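Periplasmic zinc-binding protein troA (Treponema pallidum, PDB 1K0F) binds zinc with high affinity and specificity in the periplasm and delivers it to the membrane permease of the TroABC ABC transporter for import into the cytoplasm. Local coordinates at residues T259-G262 and M263-N267; S195-D198 and M199-A203; D45-W48 and L49-D53. All coordinates share one frame; numbering follows the deposited sequence.

Contact 1 (T259-G262 and M263-N267); sequences TYVG and MVTHN
Four main-chain bonds join T259-G262 to M263-N267 as the first turns of a helix. M263 N donates to T259 O, V264 N to Y260 O at 2.8 Å, T265 N to V261 O, and H266 N to G262 O. T259 stands at the N-cap position, and its OG1 bonds to S256 O.

A side chain joins this pattern at V261 O, which takes two donors from T265: its N, and its OG1 at 2.9 Å. The hydroxyl reaches over the carbonyl, 46° out of its plane, because chi1 of -71° folds OG1 back beside T265's own N.

Apolar contact centres on the Y260 ring. V264 CG2 lies over one face, offset toward the rim, 4.0 Å from the centroid and 25° off the normal, a CH-pi contact; its closest ring atom is Y260 CE1, at 3.7 Å. CG1 of V264 takes the position anti to N and leaves CG2 for the ring. M263 SD approaches obliquely, 4.4 Å from Y260 CD1. Beyond the segment, Y260 OH bonds to W104 O, and L143 and L146 of helix 129-156 pack on its side chain.

The M263 side chain lies about 7 Å from that of D248 and about 8 Å from that of H102, two zinc-binding residues of a site empty here. This is the first turn of helix 260-273, near the metal site of a solute-binding family 9 protein.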
ATOM      1  N   THR A 259      -0.137  10.313  -4.387  1.00 16.71           N
ATOM      2  CA  THR A 259      -0.419  10.662  -3.008  1.00 13.39           C
ATOM      3  C   THR A 259      -1.288   9.536  -2.511  1.00 14.07           C
ATOM      4  O   THR A 259      -1.954   8.870  -3.300  1.00 13.44           O
ATOM      5  CB  THR A 259      -1.169  12.017  -2.891  1.00  9.78           C
ATOM      6  OG1 THR A 259      -2.517  11.868  -3.346  1.00  9.99           O
ATOM      7  CG2 THR A 259      -0.480  13.083  -3.711  1.00  5.84           C
ATOM      8  N   TYR A 260      -1.254   9.298  -1.209  1.00 17.36           N
ATOM      9  CA  TYR A 260      -2.060   8.249  -0.615  1.00 20.80           C
ATOM     10  C   TYR A 260      -3.482   8.431  -1.104  1.00 24.07           C
ATOM     11  O   TYR A 260      -4.003   7.618  -1.867  1.00 25.33           O
ATOM     12  CB  TYR A 260      -2.024   8.374   0.897  1.00 21.53           C
ATOM     13  CG  TYR A 260      -2.872   7.353   1.594  1.00 23.15           C
ATOM     14  CD1 TYR A 260      -2.602   5.992   1.455  1.00 22.34           C
ATOM     15  CD2 TYR A 260      -3.941   7.742   2.397  1.00 21.40           C
ATOM     16  CE1 TYR A 260      -3.378   5.042   2.100  1.00 24.56           C
ATOM     17  CE2 TYR A 260      -4.720   6.802   3.046  1.00 23.21           C
ATOM     18  CZ  TYR A 260      -4.435   5.455   2.893  1.00 24.44           C
ATOM     19  OH  TYR A 260      -5.212   4.512   3.523  1.00 26.39           O
ATOM     20  N   VAL A 261      -4.090   9.528  -0.666  1.00 26.98           N
ATOM     21  CA  VAL A 261      -5.448   9.891  -1.029  1.00 28.01           C
ATOM     22  C   VAL A 261      -5.780   9.556  -2.474  1.00 27.10           C
ATOM     23  O   VAL A 261      -6.688   8.768  -2.737  1.00 28.34           O
ATOM     24  CB  VAL A 261      -5.677  11.407  -0.802  1.00 31.27           C
ATOM     25  CG1 VAL A 261      -6.808  11.929  -1.698  1.00 30.37           C
ATOM     26  CG2 VAL A 261      -5.987  11.657   0.666  1.00 31.37           C
ATOM     27  N   GLY A 262      -5.051  10.157  -3.408  1.00 25.20           N
ATOM     28  CA  GLY A 262      -5.314   9.909  -4.813  1.00 23.24           C
ATOM     29  C   GLY A 262      -5.015   8.490  -5.245  1.00 23.23           C
ATOM     30  O   GLY A 262      -5.747   7.906  -6.045  1.00 21.83           O
ATOM     31  N   MET A 263      -3.941   7.923  -4.717  1.00 22.33           N
ATOM     32  CA  MET A 263      -3.565   6.565  -5.069  1.00 24.36           C
ATOM     33  C   MET A 263      -4.721   5.625  -4.782  1.00 24.13           C
ATOM     34  O   MET A 263      -5.050   4.757  -5.593  1.00 24.18           O
ATOM     35  CB  MET A 263      -2.350   6.113  -4.259  1.00 26.29           C
ATOM     36  CG  MET A 263      -2.226   4.593  -4.130  1.00 25.11           C
ATOM     37  SD  MET A 263      -1.983   4.026  -2.432  1.00 21.82           S
ATOM     38  CE  MET A 263      -0.920   2.578  -2.717  1.00 23.95           C
ATOM     39  N   VAL A 264      -5.316   5.804  -3.605  1.00 23.54           N
ATOM     40  CA  VAL A 264      -6.448   4.987  -3.165  1.00 22.20           C
ATOM     41  C   VAL A 264      -7.737   5.374  -3.899  1.00 22.53           C
ATOM     42  O   VAL A 264      -8.612   4.530  -4.141  1.00 22.61           O
ATOM     43  CB  VAL A 264      -6.668   5.128  -1.643  1.00 19.42           C
ATOM     44  CG1 VAL A 264      -7.902   4.361  -1.225  1.00 19.62           C
ATOM     45  CG2 VAL A 264      -5.450   4.621  -0.901  1.00 19.24           C
ATOM     46  N   THR A 265      -7.856   6.651  -4.253  1.00 20.25           N
ATOM     47  CA  THR A 265      -9.032   7.100  -4.962  1.00 18.08           C
ATOM     48  C   THR A 265      -8.979   6.434  -6.306  1.00 16.39           C
ATOM     49  O   THR A 265      -9.991   5.965  -6.817  1.00 17.39           O
ATOM     50  CB  THR A 265      -9.042   8.615  -5.160  1.00 17.57           C
ATOM     51  OG1 THR A 265      -9.281   9.250  -3.900  1.00 19.18           O
ATOM     52  CG2 THR A 265     -10.146   9.006  -6.115  1.00 17.56           C
ATOM     53  N   HIS A 266      -7.785   6.387  -6.881  1.00 16.82           N
ATOM     54  CA  HIS A 266      -7.622   5.761  -8.175  1.00 16.20           C
ATOM     55  C   HIS A 266      -8.047   4.318  -8.064  1.00 16.60           C
ATOM     56  O   HIS A 266      -8.735   3.790  -8.936  1.00 19.14           O
ATOM     57  CB  HIS A 266      -6.170   5.778  -8.630  1.00 17.19           C
ATOM     58  CG  HIS A 266      -5.836   4.669  -9.580  1.00 16.78           C
ATOM     59  ND1 HIS A 266      -5.888   4.822 -10.948  1.00 13.82           N
ATOM     60  CD2 HIS A 266      -5.557   3.363  -9.356  1.00 13.34           C
ATOM     61  CE1 HIS A 266      -5.646   3.658 -11.523  1.00 13.78           C
ATOM     62  NE2 HIS A 266      -5.450   2.760 -10.580  1.00 10.99           N
ATOM     63  N   ASN A 267      -7.618   3.682  -6.983  1.00 15.64           N
ATOM     64  CA  ASN A 267      -7.922   2.276  -6.768  1.00 17.27           C
ATOM     65  C   ASN A 267      -9.416   1.980  -6.810  1.00 17.59           C
ATOM     66  O   ASN A 267      -9.887   1.317  -7.731  1.00 18.24           O
ATOM     67  CB  ASN A 267      -7.298   1.808  -5.445  1.00 17.46           C
ATOM     68  CG  ASN A 267      -5.849   1.311  -5.619  1.00 17.90           C
ATOM     69  OD1 ASN A 267      -5.223   1.505  -6.670  1.00 17.16           O
ATOM     70  ND2 ASN A 267      -5.318   0.671  -4.582  1.00 15.15           N
TER

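Contact 2 (S195-D198 and M199-A203); sequences SAHD and MQELA
The H197 imidazole is overlapped on one face by the E201 side chain one turn on: E201 CG sits 4.3 Å from the ring centroid, 18° off the normal and displaced toward the rim. The placing of E201 CG is doubtful, because it crowds H197 O in the model, and the CH-pi contact is doubtful with it. The carboxylate plane is turned 44° from the ring. E201 OE2 is 2.7 Å from H197 NE2, but the angle is too poor for a hydrogen bond.

The other ring nitrogen is engaged in plane. H197 ND1 donates to S195 OG at 3.0 Å, only 12° out of the ring plane, which restricts ring rotation. The same hydroxyl oxygen accepts from D198 N at 2.8 Å and donates to D198 OD2 at 2.7 Å, reaching that oxygen from above the carboxylate plane. S195 N adds a weak bond to D198 OD2. The D198 carboxylate can swing back to the cap because its first torsion sets CG beside its own N.

Two carboxylate oxygens, D198 OD1 and E201 OE2, probably both negative, lie 4.4 Å apart; a water donates to both, though weakly to E201, and may ease their repulsion. Q200 N to A196 O and L202 N to D198 O are nearly straight main-chain bonds.

On the buried side L202 packs on L228 of helix 225-233. Reciprocal S195 and D198 bonds make this a capping box, opening helix 196-208 at the protein surface.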
ATOM      1  N   SER A 195       1.900 -20.696  -8.583  1.00 66.17           N
ATOM      2  CA  SER A 195       2.031 -22.019  -9.171  1.00 64.51           C
ATOM      3  C   SER A 195       1.048 -22.145 -10.316  1.00 63.14           C
ATOM      4  O   SER A 195      -0.050 -21.601 -10.250  1.00 63.92           O
ATOM      5  CB  SER A 195       1.733 -23.097  -8.125  1.00 65.55           C
ATOM      6  OG  SER A 195       0.397 -23.566  -8.226  1.00 66.11           O
ATOM      7  N   ALA A 196       1.445 -22.851 -11.369  1.00 60.75           N
ATOM      8  CA  ALA A 196       0.557 -23.049 -12.504  1.00 58.89           C
ATOM      9  C   ALA A 196      -0.822 -23.453 -11.982  1.00 57.83           C
ATOM     10  O   ALA A 196      -1.842 -22.911 -12.414  1.00 56.72           O
ATOM     11  CB  ALA A 196       1.114 -24.129 -13.410  1.00 59.23           C
ATOM     12  N   HIS A 197      -0.837 -24.405 -11.046  1.00 56.26           N
ATOM     13  CA  HIS A 197      -2.070 -24.890 -10.424  1.00 53.56           C
ATOM     14  C   HIS A 197      -2.845 -23.724  -9.832  1.00 51.10           C
ATOM     15  O   HIS A 197      -4.065 -23.670  -9.915  1.00 50.77           O
ATOM     16  CB  HIS A 197      -1.757 -25.888  -9.303  1.00 54.70           C
ATOM     17  CG  HIS A 197      -2.513 -25.630  -8.032  1.00 56.44           C
ATOM     18  ND1 HIS A 197      -2.234 -24.568  -7.199  1.00 57.04           N
ATOM     19  CD2 HIS A 197      -3.543 -26.298  -7.453  1.00 56.60           C
ATOM     20  CE1 HIS A 197      -3.055 -24.591  -6.162  1.00 56.98           C
ATOM     21  NE2 HIS A 197      -3.860 -25.631  -6.294  1.00 55.91           N
ATOM     22  N   ASP A 198      -2.128 -22.797  -9.217  1.00 48.97           N
ATOM     23  CA  ASP A 198      -2.759 -21.637  -8.617  1.00 47.73           C
ATOM     24  C   ASP A 198      -3.430 -20.744  -9.666  1.00 46.70           C
ATOM     25  O   ASP A 198      -4.592 -20.383  -9.512  1.00 47.45           O
ATOM     26  CB  ASP A 198      -1.723 -20.845  -7.817  1.00 48.07           C
ATOM     27  CG  ASP A 198      -1.349 -21.532  -6.514  1.00 48.22           C
ATOM     28  OD1 ASP A 198      -2.253 -21.804  -5.697  1.00 48.23           O
ATOM     29  OD2 ASP A 198      -0.149 -21.802  -6.302  1.00 48.21           O
ATOM     30  N   MET A 199      -2.714 -20.394 -10.735  1.00 45.55           N
ATOM     31  CA  MET A 199      -3.289 -19.545 -11.786  1.00 44.23           C
ATOM     32  C   MET A 199      -4.481 -20.236 -12.417  1.00 44.60           C
ATOM     33  O   MET A 199      -5.508 -19.618 -12.683  1.00 45.50           O
ATOM     34  CB  MET A 199      -2.264 -19.243 -12.880  1.00 42.18           C
ATOM     35  CG  MET A 199      -2.861 -18.523 -14.081  1.00 38.95           C
ATOM     36  SD  MET A 199      -1.634 -17.967 -15.284  1.00 39.20           S
ATOM     37  CE  MET A 199      -0.551 -16.952 -14.264  1.00 36.24           C
ATOM     38  N   GLN A 200      -4.311 -21.525 -12.682  1.00 44.97           N
ATOM     39  CA  GLN A 200      -5.351 -22.356 -13.263  1.00 43.99           C
ATOM     40  C   GLN A 200      -6.659 -22.143 -12.518  1.00 43.01           C
ATOM     41  O   GLN A 200      -7.664 -21.730 -13.096  1.00 41.15           O
ATOM     42  CB  GLN A 200      -4.949 -23.822 -13.148  1.00 46.22           C
ATOM     43  CG  GLN A 200      -5.112 -24.601 -14.417  1.00 49.49           C
ATOM     44  CD  GLN A 200      -4.153 -24.145 -15.482  1.00 51.98           C
ATOM     45  OE1 GLN A 200      -4.520 -23.393 -16.388  1.00 53.08           O
ATOM     46  NE2 GLN A 200      -2.908 -24.596 -15.382  1.00 54.07           N
ATOM     47  N   GLU A 201      -6.633 -22.439 -11.225  1.00 43.24           N
ATOM     48  CA  GLU A 201      -7.804 -22.298 -10.374  1.00 43.64           C
ATOM     49  C   GLU A 201      -8.373 -20.892 -10.470  1.00 41.96           C
ATOM     50  O   GLU A 201      -9.550 -20.710 -10.762  1.00 41.73           O
ATOM     51  CB  GLU A 201      -7.436 -22.628  -8.924  1.00 46.69           C
ATOM     52  CG  GLU A 201      -6.647 -23.926  -8.787  1.00 52.41           C
ATOM     53  CD  GLU A 201      -6.677 -24.509  -7.384  1.00 55.45           C
ATOM     54  OE1 GLU A 201      -7.408 -25.502  -7.171  1.00 55.94           O
ATOM     55  OE2 GLU A 201      -5.964 -23.980  -6.499  1.00 59.77           O
ATOM     56  N   LEU A 202      -7.529 -19.898 -10.229  1.00 39.25           N
ATOM     57  CA  LEU A 202      -7.967 -18.517 -10.289  1.00 38.24           C
ATOM     58  C   LEU A 202      -8.585 -18.195 -11.642  1.00 38.53           C
ATOM     59  O   LEU A 202      -9.578 -17.473 -11.727  1.00 38.93           O
ATOM     60  CB  LEU A 202      -6.791 -17.583 -10.030  1.00 37.04           C
ATOM     61  CG  LEU A 202      -7.207 -16.137  -9.774  1.00 36.00           C
ATOM     62  CD1 LEU A 202      -8.334 -16.108  -8.752  1.00 36.16           C
ATOM     63  CD2 LEU A 202      -6.013 -15.344  -9.286  1.00 35.42           C
ATOM     64  N   ALA A 203      -7.996 -18.735 -12.701  1.00 38.23           N
ATOM     65  CA  ALA A 203      -8.503 -18.500 -14.044  1.00 37.45           C
ATOM     66  C   ALA A 203      -9.951 -18.971 -14.125  1.00 37.11           C
ATOM     67  O   ALA A 203     -10.846 -18.204 -14.472  1.00 36.73           O
ATOM     68  CB  ALA A 203      -7.648 -19.238 -15.058  1.00 37.60           C
TER
HETATM   69  O   HOH W   1      -4.613 -22.051  -4.108  1.00 96.00           O

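Contact 3 (D45-W48 and L49-D53); sequences DVEW and LGNAD
Main-chain hydrogen bonds connect D45-W48 to L49-D53, and their geometry changes along the stretch. L49 N to D45 O is a regular helical bond, 2.9 Å long with an N-H...O angle of 173°. At G50 N to V46 O the angle falls to 139°. N51 N is then shared between two acceptors, E47 O at 3.0 Å and W48 O at 2.9 Å. W48 O also takes a weak bond from A52 N, which has a further bond to L49 O. Bonds to the third residue back thus appear beside those to the fourth, the sign of a helix tightening as it ends; A52 is the first residue to leave helical phi/psi.

This is the C-terminal end of helix 43-51, from which the chain passes into strand 54-57 of the parallel four-stranded sheet. D53 already pairs through its backbone with L4, and A52 touches V6 of strand 4-7.

L49 packs on the preceding turn: its first torsion folds CG back beside its own N, so that L49 CG lies 3.5 Å from D45 O, and L49 CD1 approaches V46 CA. L49 also touches V6 of strand 4-7 and F70 and L73 of helix 67-73, and V46 reaches V69 of that same helix.

Among the polar side chains, those of E47 and N51 remain at the outer surface. N51 ND2 comes 3.0 Å from E47 O, at an angle too poor for a hydrogen bond, and 4.0 Å from E47 CG; the amide and carboxylate planes stand 76° apart. The W48 indole forms a cation-pi contact with K27. D45 is buried, and its OD2 bonds to T42 OG1.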
ATOM      1  N   ASP A  45      20.851   4.780  -1.437  1.00 56.53           N
ATOM      2  CA  ASP A  45      19.824   4.562  -0.424  1.00 56.17           C
ATOM      3  C   ASP A  45      20.403   4.383   0.984  1.00 55.58           C
ATOM      4  O   ASP A  45      20.144   5.203   1.862  1.00 55.24           O
ATOM      5  CB  ASP A  45      18.964   3.348  -0.802  1.00 56.08           C
ATOM      6  CG  ASP A  45      18.219   3.542  -2.123  1.00 55.55           C
ATOM      7  OD1 ASP A  45      17.493   4.553  -2.269  1.00 54.26           O
ATOM      8  OD2 ASP A  45      18.354   2.681  -3.014  1.00 55.61           O
ATOM      9  N   VAL A  46      21.183   3.323   1.193  1.00 55.24           N
ATOM     10  CA  VAL A  46      21.795   3.048   2.501  1.00 54.71           C
ATOM     11  C   VAL A  46      22.591   4.252   3.013  1.00 55.21           C
ATOM     12  O   VAL A  46      22.873   4.368   4.210  1.00 54.64           O
ATOM     13  CB  VAL A  46      22.739   1.805   2.431  1.00 53.08           C
ATOM     14  CG1 VAL A  46      23.748   1.833   3.571  1.00 49.96           C
ATOM     15  CG2 VAL A  46      21.918   0.532   2.499  1.00 51.87           C
ATOM     16  N   GLU A  47      22.947   5.144   2.096  1.00 55.22           N
ATOM     17  CA  GLU A  47      23.706   6.338   2.442  1.00 55.38           C
ATOM     18  C   GLU A  47      22.769   7.453   2.913  1.00 53.56           C
ATOM     19  O   GLU A  47      22.978   8.040   3.981  1.00 52.25           O
ATOM     20  CB  GLU A  47      24.522   6.785   1.233  1.00 57.50           C
ATOM     21  CG  GLU A  47      24.664   8.275   1.081  1.00 60.75           C
ATOM     22  CD  GLU A  47      25.688   8.618   0.036  1.00 62.52           C
ATOM     23  OE1 GLU A  47      25.961   9.822  -0.162  1.00 63.96           O
ATOM     24  OE2 GLU A  47      26.218   7.672  -0.584  1.00 63.88           O
ATOM     25  N   TRP A  48      21.751   7.749   2.107  1.00 51.74           N
ATOM     26  CA  TRP A  48      20.769   8.762   2.471  1.00 49.43           C
ATOM     27  C   TRP A  48      20.370   8.370   3.883  1.00 46.79           C
ATOM     28  O   TRP A  48      20.376   9.192   4.803  1.00 45.86           O
ATOM     29  CB  TRP A  48      19.529   8.672   1.571  1.00 51.23           C
ATOM     30  CG  TRP A  48      19.711   9.187   0.181  1.00 52.99           C
ATOM     31  CD1 TRP A  48      20.203   8.496  -0.889  1.00 54.23           C
ATOM     32  CD2 TRP A  48      19.391  10.496  -0.305  1.00 54.54           C
ATOM     33  NE1 TRP A  48      20.206   9.294  -2.008  1.00 54.79           N
ATOM     34  CE2 TRP A  48      19.710  10.527  -1.679  1.00 54.21           C
ATOM     35  CE3 TRP A  48      18.858  11.651   0.294  1.00 55.47           C
ATOM     36  CZ2 TRP A  48      19.521  11.664  -2.471  1.00 54.18           C
ATOM     37  CZ3 TRP A  48      18.666  12.785  -0.497  1.00 55.96           C
ATOM     38  CH2 TRP A  48      19.001  12.782  -1.864  1.00 54.92           C
ATOM     39  N   LEU A  49      20.042   7.087   4.031  1.00 43.00           N
ATOM     40  CA  LEU A  49      19.638   6.519   5.307  1.00 40.50           C
ATOM     41  C   LEU A  49      20.715   6.863   6.306  1.00 39.52           C
ATOM     42  O   LEU A  49      20.440   7.390   7.375  1.00 40.00           O
ATOM     43  CB  LEU A  49      19.507   4.991   5.210  1.00 38.73           C
ATOM     44  CG  LEU A  49      18.216   4.351   4.679  1.00 36.69           C
ATOM     45  CD1 LEU A  49      18.394   2.849   4.563  1.00 33.91           C
ATOM     46  CD2 LEU A  49      17.067   4.671   5.599  1.00 35.63           C
ATOM     47  N   GLY A  50      21.949   6.567   5.930  1.00 39.87           N
ATOM     48  CA  GLY A  50      23.072   6.840   6.807  1.00 40.62           C
ATOM     49  C   GLY A  50      23.057   8.219   7.430  1.00 40.31           C
ATOM     50  O   GLY A  50      23.507   8.391   8.560  1.00 38.94           O
ATOM     51  N   ASN A  51      22.531   9.199   6.702  1.00 41.24           N
ATOM     52  CA  ASN A  51      22.483  10.574   7.199  1.00 41.76           C
ATOM     53  C   ASN A  51      21.109  11.020   7.691  1.00 40.87           C
ATOM     54  O   ASN A  51      20.960  12.126   8.216  1.00 42.14           O
ATOM     55  CB  ASN A  51      22.955  11.536   6.111  1.00 42.01           C
ATOM     56  CG  ASN A  51      24.034  10.945   5.247  1.00 42.03           C
ATOM     57  OD1 ASN A  51      25.053  10.467   5.747  1.00 41.14           O
ATOM     58  ND2 ASN A  51      23.818  10.970   3.937  1.00 42.95           N
ATOM     59  N   ALA A  52      20.104  10.168   7.519  1.00 38.40           N
ATOM     60  CA  ALA A  52      18.755  10.510   7.947  1.00 34.26           C
ATOM     61  C   ALA A  52      18.697  10.757   9.443  1.00 31.96           C
ATOM     62  O   ALA A  52      19.431  10.154  10.218  1.00 32.56           O
ATOM     63  CB  ALA A  52      17.789   9.403   7.570  1.00 32.66           C
ATOM     64  N   ASP A  53      17.835  11.680   9.839  1.00 30.14           N
ATOM     65  CA  ASP A  53      17.640  11.987  11.243  1.00 28.58           C
ATOM     66  C   ASP A  53      16.413  11.199  11.671  1.00 27.15           C
ATOM     67  O   ASP A  53      16.215  10.915  12.850  1.00 24.82           O
ATOM     68  CB  ASP A  53      17.381  13.476  11.427  1.00 29.36           C
ATOM     69  CG  ASP A  53      18.468  14.318  10.842  1.00 30.10           C
ATOM     70  OD1 ASP A  53      19.653  14.014  11.128  1.00 30.49           O
ATOM     71  OD2 ASP A  53      18.144  15.269  10.108  1.00 31.24           O
TER

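From the N terminus the contacts come in the order 3, 2, 1, in series, with none nested or crossing. Each joins consecutive residues at one end of a helix, so none closes a loop longer than a helical turn. Contact 3 ends helix 43-51, which lies against the parallel sheet and helix 67-73. Contact 2 opens helix 196-208, which packs on helix 225-233. Contact 1 starts helix 260-273, flanked by helices 10-20 and 129-156. Contact 1 lies nearest the chain centre, its own centre about 10 Å away; contacts 2 and 3 have centres about 42 Å apart. Their nearest atoms are about 17 Å (contact 2) and 19 Å (contact 3) from contact 1.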